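Local structure of tailspike protein (Acinetobacter phage vB_ApiP_P1, 6E1R) at the interface of chains A and B. The protein forms an elongated trimeric tailspike that probably recognises and cleaves the surface polysaccharide of the phage's Acinetobacter host through a hydrolase activity. Residues are numbered along the deposited sequence; one frame, centred on the assembly and turned at random. Chains: chain A/B, Tailspike protein.

Contacts 1 and 2 follow one another along the seam between two chains of the three-chain tailspike, the centres of their C-alpha atoms about 12 Å apart. They share B:Tyr165, whose ring offers a face to A:Lys168 in contact 1 and an edge to A:His197 in contact 2. On chain A, A:Lys168, A:His197, A:Lys219 and A:Asn255 each follow a strand directly and have positive phi, so comparable corners project side chains towards chain B. In contact 1 A:Lys168 meets strands 129-133 and 164-167; in contact 2 the others meet mainly strands 193-196 and 215-218, forming a polar seam that should fix the register of the chains.

Contact 1: the interface of chains A and B. Residues chain A 133-136, 168; chain B 130, 132, 165.
A:Lys168 and B:Arg130 bury most of the surface here, 78 and 76 Å², where two subunits of the tailspike's parallel beta-helix meet. The two like-charged side chains lie face against chain: CD of A:Lys168 sits above the centre of the B:Arg130 guanidinium, 3.4 Å from CZ, so methylene rather than ammonium covers the flat group. B:Arg130 gets there with CG anti to its backbone N (chi1 174°) and a chain extended as far as NE. NH1 of B:Arg130 ends on the carbonyl oxygen O of A:Gly133, the last residue of strand 129-133, in a 2.7 Å hydrogen bond. That bond is nearly straight, 169° at the hydrogen, and the acceptor lies close to the guanidinium plane, although the donor is tilted somewhat out of the carbonyl plane. The glycine-rich turn that follows runs alongside the arginine stem, with the carbonyl oxygen O of A:Gly135 3.5 Å from CD of B:Arg130.

Beyond the guanidinium, the extended lysine chain continues to B:Glu132, which it meets tip to tip. NZ of A:Lys168 forms a salt bridge with carboxylate oxygen OE2 of B:Glu132 at 3.1 Å. The same OE2 of B:Glu132 lies at the guanidinium edge, in its plane, and receives weak hydrogen bonds from B:Arg130, NE being 3.3 Å away. One carboxylate oxygen thus faces both cations and would offset their mutual repulsion. B:Tyr165 crosses the lysine at about a right angle. NZ of A:Lys168 lies over the rim of the phenol ring rather than its centre, 3.2 Å from CZ of B:Tyr165, while CE of A:Lys168 is 3.8 Å from that same CZ, placing the lysine end between the carboxylate and the aromatic face.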
ATOM      1  N   GLY A 133      20.656  13.455 -16.965  1.00 41.25           N
ATOM      2  CA  GLY A 133      20.434  14.450 -17.995  1.00 43.33           C
ATOM      3  C   GLY A 133      19.949  15.754 -17.397  1.00 46.60           C
ATOM      4  O   GLY A 133      19.220  15.774 -16.406  1.00 47.99           O
ATOM      5  N   ASP A 134      20.371  16.856 -18.021  1.00 48.05           N
ATOM      6  CA  ASP A 134      20.036  18.196 -17.549  1.00 50.03           C
ATOM      7  C   ASP A 134      18.992  18.883 -18.425  1.00 43.56           C
ATOM      8  O   ASP A 134      18.893  20.113 -18.414  1.00 45.34           O
ATOM      9  CB  ASP A 134      21.294  19.061 -17.461  1.00 57.39           C
ATOM     10  CG  ASP A 134      22.099  19.067 -18.752  1.00 62.71           C
ATOM     11  OD1 ASP A 134      21.582  18.595 -19.788  1.00 61.39           O
ATOM     12  OD2 ASP A 134      23.247  19.558 -18.732  1.00 64.64           O
ATOM     13  N   GLY A 135      18.213  18.115 -19.183  1.00 45.31           N
ATOM     14  CA  GLY A 135      17.227  18.692 -20.076  1.00 48.07           C
ATOM     15  C   GLY A 135      16.016  19.268 -19.371  1.00 46.30           C
ATOM     16  O   GLY A 135      16.056  19.540 -18.166  1.00 43.97           O
ATOM     17  N   GLY A 136      14.933  19.469 -20.116  1.00 51.75           N
ATOM     18  CA  GLY A 136      13.697  19.971 -19.556  1.00 53.78           C
ATOM     19  C   GLY A 136      12.927  18.898 -18.811  1.00 49.18           C
ATOM     20  O   GLY A 136      13.481  17.899 -18.344  1.00 41.29           O
ATOM     21  N   LYS A 168      16.426  11.061 -15.423  1.00 41.00           N
ATOM     22  CA  LYS A 168      15.853  12.098 -16.279  1.00 42.45           C
ATOM     23  C   LYS A 168      16.466  12.067 -17.682  1.00 42.37           C
ATOM     24  O   LYS A 168      17.077  13.029 -18.154  1.00 47.83           O
ATOM     25  CB  LYS A 168      16.010  13.470 -15.617  1.00 41.24           C
ATOM     26  CG  LYS A 168      15.402  13.500 -14.221  1.00 45.07           C
ATOM     27  CD  LYS A 168      15.718  14.772 -13.464  1.00 50.06           C
ATOM     28  CE  LYS A 168      15.068  14.747 -12.087  1.00 52.26           C
ATOM     29  NZ  LYS A 168      15.481  15.901 -11.243  1.00 60.99           N
TER
ATOM     30  N   ARG B 130      11.719  22.602 -15.911  1.00 42.72           N
ATOM     31  CA  ARG B 130      12.388  21.910 -14.816  1.00 40.70           C
ATOM     32  C   ARG B 130      13.212  22.948 -14.065  1.00 43.02           C
ATOM     33  O   ARG B 130      14.211  23.453 -14.588  1.00 45.14           O
ATOM     34  CB  ARG B 130      13.260  20.768 -15.332  1.00 45.10           C
ATOM     35  CG  ARG B 130      14.104  20.097 -14.259  1.00 48.61           C
ATOM     36  CD  ARG B 130      15.012  19.040 -14.862  1.00 54.64           C
ATOM     37  NE  ARG B 130      16.011  18.565 -13.910  1.00 60.94           N
ATOM     38  CZ  ARG B 130      17.060  17.820 -14.240  1.00 64.34           C
ATOM     39  NH1 ARG B 130      17.249  17.462 -15.503  1.00 66.60           N
ATOM     40  NH2 ARG B 130      17.921  17.431 -13.310  1.00 63.55           N
ATOM     41  N   GLU B 132      15.033  23.904 -10.262  1.00 46.66           N
ATOM     42  CA  GLU B 132      15.549  23.315  -9.037  1.00 50.43           C
ATOM     43  C   GLU B 132      16.252  24.372  -8.199  1.00 49.67           C
ATOM     44  O   GLU B 132      16.581  25.463  -8.676  1.00 53.13           O
ATOM     45  CB  GLU B 132      16.505  22.150  -9.336  1.00 59.32           C
ATOM     46  CG  GLU B 132      15.881  21.044 -10.176  1.00 65.91           C
ATOM     47  CD  GLU B 132      16.855  19.930 -10.497  1.00 69.76           C
ATOM     48  OE1 GLU B 132      18.060  20.218 -10.654  1.00 71.77           O
ATOM     49  OE2 GLU B 132      16.415  18.764 -10.592  1.00 68.69           O
ATOM     50  N   TYR B 165       8.726  20.207 -13.416  1.00 44.08           N
ATOM     51  CA  TYR B 165       9.453  19.585 -12.318  1.00 45.67           C
ATOM     52  C   TYR B 165       9.906  20.684 -11.372  1.00 45.82           C
ATOM     53  O   TYR B 165      10.517  21.664 -11.807  1.00 46.44           O
ATOM     54  CB  TYR B 165      10.657  18.780 -12.822  1.00 39.16           C
ATOM     55  CG  TYR B 165      11.365  17.994 -11.739  1.00 44.47           C
ATOM     56  CD1 TYR B 165      12.362  18.575 -10.966  1.00 41.05           C
ATOM     57  CD2 TYR B 165      11.039  16.666 -11.493  1.00 47.83           C
ATOM     58  CE1 TYR B 165      13.011  17.860  -9.977  1.00 40.06           C
ATOM     59  CE2 TYR B 165      11.683  15.942 -10.507  1.00 47.18           C
ATOM     60  CZ  TYR B 165      12.669  16.544  -9.753  1.00 45.11           C
ATOM     61  OH  TYR B 165      13.313  15.830  -8.770  1.00 49.19           O
TER

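Contact 2: the interface of chains A and B. Residues chain A 138, 197, 219, 255; chain B 165, 192-194, 214-216.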
ATOM      1  N   VAL A 138       9.876  16.029 -18.583  1.00 49.58           N
ATOM      2  CA  VAL A 138       9.101  15.024 -19.307  1.00 45.67           C
ATOM      3  C   VAL A 138       9.559  14.938 -20.760  1.00 50.03           C
ATOM      4  O   VAL A 138      10.644  14.419 -21.043  1.00 52.98           O
ATOM      5  CB  VAL A 138       7.590  15.304 -19.200  1.00 43.38           C
ATOM      6  CG1 VAL A 138       6.788  14.077 -19.609  1.00 36.53           C
ATOM      7  CG2 VAL A 138       7.232  15.704 -17.778  1.00 40.74           C
ATOM      8  N   HIS A 197      12.256   9.469 -13.540  1.00 33.92           N
ATOM      9  CA  HIS A 197      11.627  10.383 -14.496  1.00 33.03           C
ATOM     10  C   HIS A 197      12.145  10.167 -15.916  1.00 35.11           C
ATOM     11  O   HIS A 197      12.291  11.112 -16.694  1.00 32.63           O
ATOM     12  CB  HIS A 197      11.810  11.843 -14.074  1.00 33.58           C
ATOM     13  CG  HIS A 197      11.037  12.223 -12.850  1.00 36.97           C
ATOM     14  ND1 HIS A 197      11.361  11.768 -11.590  1.00 38.92           N
ATOM     15  CD2 HIS A 197       9.953  13.021 -12.694  1.00 38.59           C
ATOM     16  CE1 HIS A 197      10.509  12.267 -10.712  1.00 37.60           C
ATOM     17  NE2 HIS A 197       9.646  13.031 -11.356  1.00 37.44           N
ATOM     18  N   LYS A 219       8.117   7.714 -11.559  1.00 39.01           N
ATOM     19  CA  LYS A 219       7.375   8.586 -12.470  1.00 41.05           C
ATOM     20  C   LYS A 219       7.965   8.551 -13.878  1.00 37.60           C
ATOM     21  O   LYS A 219       8.272   9.580 -14.485  1.00 37.01           O
ATOM     22  CB  LYS A 219       7.293  10.017 -11.936  1.00 40.57           C
ATOM     23  CG  LYS A 219       6.152  10.800 -12.569  1.00 44.66           C
ATOM     24  CD  LYS A 219       5.714  11.966 -11.716  1.00 44.55           C
ATOM     25  CE  LYS A 219       4.426  12.570 -12.251  1.00 46.15           C
ATOM     26  NZ  LYS A 219       3.806  13.511 -11.283  1.00 52.43           N
ATOM     27  N   ASN A 255       3.940   5.814  -9.752  1.00 31.47           N
ATOM     28  CA  ASN A 255       3.391   6.935 -10.519  1.00 35.14           C
ATOM     29  C   ASN A 255       3.806   6.896 -11.988  1.00 33.72           C
ATOM     30  O   ASN A 255       3.887   7.935 -12.648  1.00 36.11           O
ATOM     31  CB  ASN A 255       3.783   8.278  -9.895  1.00 40.72           C
ATOM     32  CG  ASN A 255       3.476   8.342  -8.413  1.00 44.63           C
ATOM     33  OD1 ASN A 255       2.350   8.637  -8.013  1.00 43.04           O
ATOM     34  ND2 ASN A 255       4.480   8.068  -7.589  1.00 45.62           N
TER
ATOM     35  N   TYR B 165       8.726  20.207 -13.416  1.00 44.08           N
ATOM     36  CA  TYR B 165       9.453  19.585 -12.318  1.00 45.67           C
ATOM     37  C   TYR B 165       9.906  20.684 -11.372  1.00 45.82           C
ATOM     38  O   TYR B 165      10.517  21.664 -11.807  1.00 46.44           O
ATOM     39  CB  TYR B 165      10.657  18.780 -12.822  1.00 39.16           C
ATOM     40  CG  TYR B 165      11.365  17.994 -11.739  1.00 44.47           C
ATOM     41  CD1 TYR B 165      12.362  18.575 -10.966  1.00 41.05           C
ATOM     42  CD2 TYR B 165      11.039  16.666 -11.493  1.00 47.83           C
ATOM     43  CE1 TYR B 165      13.011  17.860  -9.977  1.00 40.06           C
ATOM     44  CE2 TYR B 165      11.683  15.942 -10.507  1.00 47.18           C
ATOM     45  CZ  TYR B 165      12.669  16.544  -9.753  1.00 45.11           C
ATOM     46  OH  TYR B 165      13.313  15.830  -8.770  1.00 49.19           O
ATOM     47  N   GLN B 192       1.153  16.739 -14.898  1.00 45.68           N
ATOM     48  CA  GLN B 192       2.381  15.953 -15.025  1.00 44.58           C
ATOM     49  C   GLN B 192       3.572  16.665 -14.385  1.00 44.39           C
ATOM     50  O   GLN B 192       4.605  16.902 -15.012  1.00 48.57           O
ATOM     51  CB  GLN B 192       2.663  15.611 -16.491  1.00 45.03           C
ATOM     52  CG  GLN B 192       1.638  14.676 -17.113  1.00 48.65           C
ATOM     53  CD  GLN B 192       2.009  14.260 -18.523  1.00 53.02           C
ATOM     54  OE1 GLN B 192       2.729  14.973 -19.222  1.00 57.75           O
ATOM     55  NE2 GLN B 192       1.526  13.098 -18.944  1.00 51.50           N
ATOM     56  N   SER B 193       3.412  16.996 -13.109  1.00 43.62           N
ATOM     57  CA  SER B 193       4.435  17.698 -12.354  1.00 43.95           C
ATOM     58  C   SER B 193       4.939  16.832 -11.207  1.00 40.28           C
ATOM     59  O   SER B 193       4.322  15.831 -10.833  1.00 40.40           O
ATOM     60  CB  SER B 193       3.909  19.026 -11.802  1.00 47.22           C
ATOM     61  OG  SER B 193       4.943  19.757 -11.165  1.00 48.03           O
ATOM     62  N   THR B 194       6.078  17.237 -10.653  1.00 40.42           N
ATOM     63  CA  THR B 194       6.666  16.576  -9.498  1.00 40.60           C
ATOM     64  C   THR B 194       7.158  17.638  -8.532  1.00 45.12           C
ATOM     65  O   THR B 194       7.865  18.565  -8.936  1.00 49.85           O
ATOM     66  CB  THR B 194       7.825  15.656  -9.902  1.00 44.27           C
ATOM     67  OG1 THR B 194       7.349  14.644 -10.798  1.00 47.25           O
ATOM     68  CG2 THR B 194       8.436  14.995  -8.673  1.00 43.64           C
ATOM     69  N   LEU B 214      -2.153  14.584 -12.125  1.00 39.66           N
ATOM     70  CA  LEU B 214      -0.969  13.765 -12.392  1.00 39.70           C
ATOM     71  C   LEU B 214       0.280  14.354 -11.733  1.00 39.01           C
ATOM     72  O   LEU B 214       1.352  14.432 -12.336  1.00 39.19           O
ATOM     73  CB  LEU B 214      -0.769  13.580 -13.898  1.00 41.67           C
ATOM     74  CG  LEU B 214      -1.686  12.545 -14.556  1.00 41.55           C
ATOM     75  CD1 LEU B 214      -1.602  12.637 -16.071  1.00 45.54           C
ATOM     76  CD2 LEU B 214      -1.344  11.140 -14.081  1.00 41.57           C
ATOM     77  N   CYS B 215       0.134  14.763 -10.475  1.00 38.30           N
ATOM     78  CA  CYS B 215       1.221  15.348  -9.700  1.00 37.74           C
ATOM     79  C   CYS B 215       1.562  14.440  -8.529  1.00 49.17           C
ATOM     80  O   CYS B 215       0.667  13.987  -7.808  1.00 50.76           O
ATOM     81  CB  CYS B 215       0.846  16.739  -9.183  1.00 38.67           C
ATOM     82  SG  CYS B 215       0.582  17.972 -10.468  1.00 42.73           S
ATOM     83  N   ASP B 216       2.852  14.177  -8.340  1.00 37.27           N
ATOM     84  CA  ASP B 216       3.340  13.433  -7.190  1.00 39.77           C
ATOM     85  C   ASP B 216       4.123  14.372  -6.285  1.00 39.17           C
ATOM     86  O   ASP B 216       4.804  15.285  -6.762  1.00 42.84           O
ATOM     87  CB  ASP B 216       4.225  12.259  -7.619  1.00 42.26           C
ATOM     88  CG  ASP B 216       5.521  12.713  -8.255  1.00 45.48           C
ATOM     89  OD1 ASP B 216       6.593  12.198  -7.871  1.00 44.75           O
ATOM     90  OD2 ASP B 216       5.468  13.612  -9.118  1.00 48.23           O
TER
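The ammonium NZ of A:Lys219 is gripped by three oxygens of chain B at a corner between subunits of the tailspike beta-helix. NZ of A:Lys219 donates to the backbone carbonyl oxygen O of B:Leu214 at 2.8 Å, approaching from above the carbonyl plane, and to the carbonyl oxygen of B:Ser193, a bond modelled too short for its length to carry weight. The third partner of A:Lys219 NZ is OD2 of B:Asp216, a hydrogen-bonded salt bridge of 2.7 Å met from above the carboxylate plane. A:Lys219 reaches this site with CG anti to its backbone N (chi1 -160°) and the rest of its chain extended, burying 90 Å².

OD2 of B:Asp216 has a second donor: the hydroxyl OG1 of B:Thr194 on the neighbouring strand comes to its syn lone pair at 2.7 Å. This intrachain bond steadies the carboxylate below the lysine and commits the threonine hydrogen. OG1 of B:Thr194 in turn meets NE2 of A:His197 tip to tip, in the imidazole plane, 2.9 Å away and with 159° at the hydrogen. The direction is not settled by geometry alone, but with OG1 already donating to the aspartate, the histidine is the likelier donor.

Both faces of the imidazole are covered. B:Tyr165 turns its ring edge to one face, with planes 85° apart and CE2 of the tyrosine 3.7 Å from NE2 of A:His197; A:Lys219 places CB over the rim of the opposite face. Farther along, the A:Asn255 amide crosses B:Asp216 with CG of A:Asn255 4.1 Å from CB of B:Asp216, a van der Waals contact.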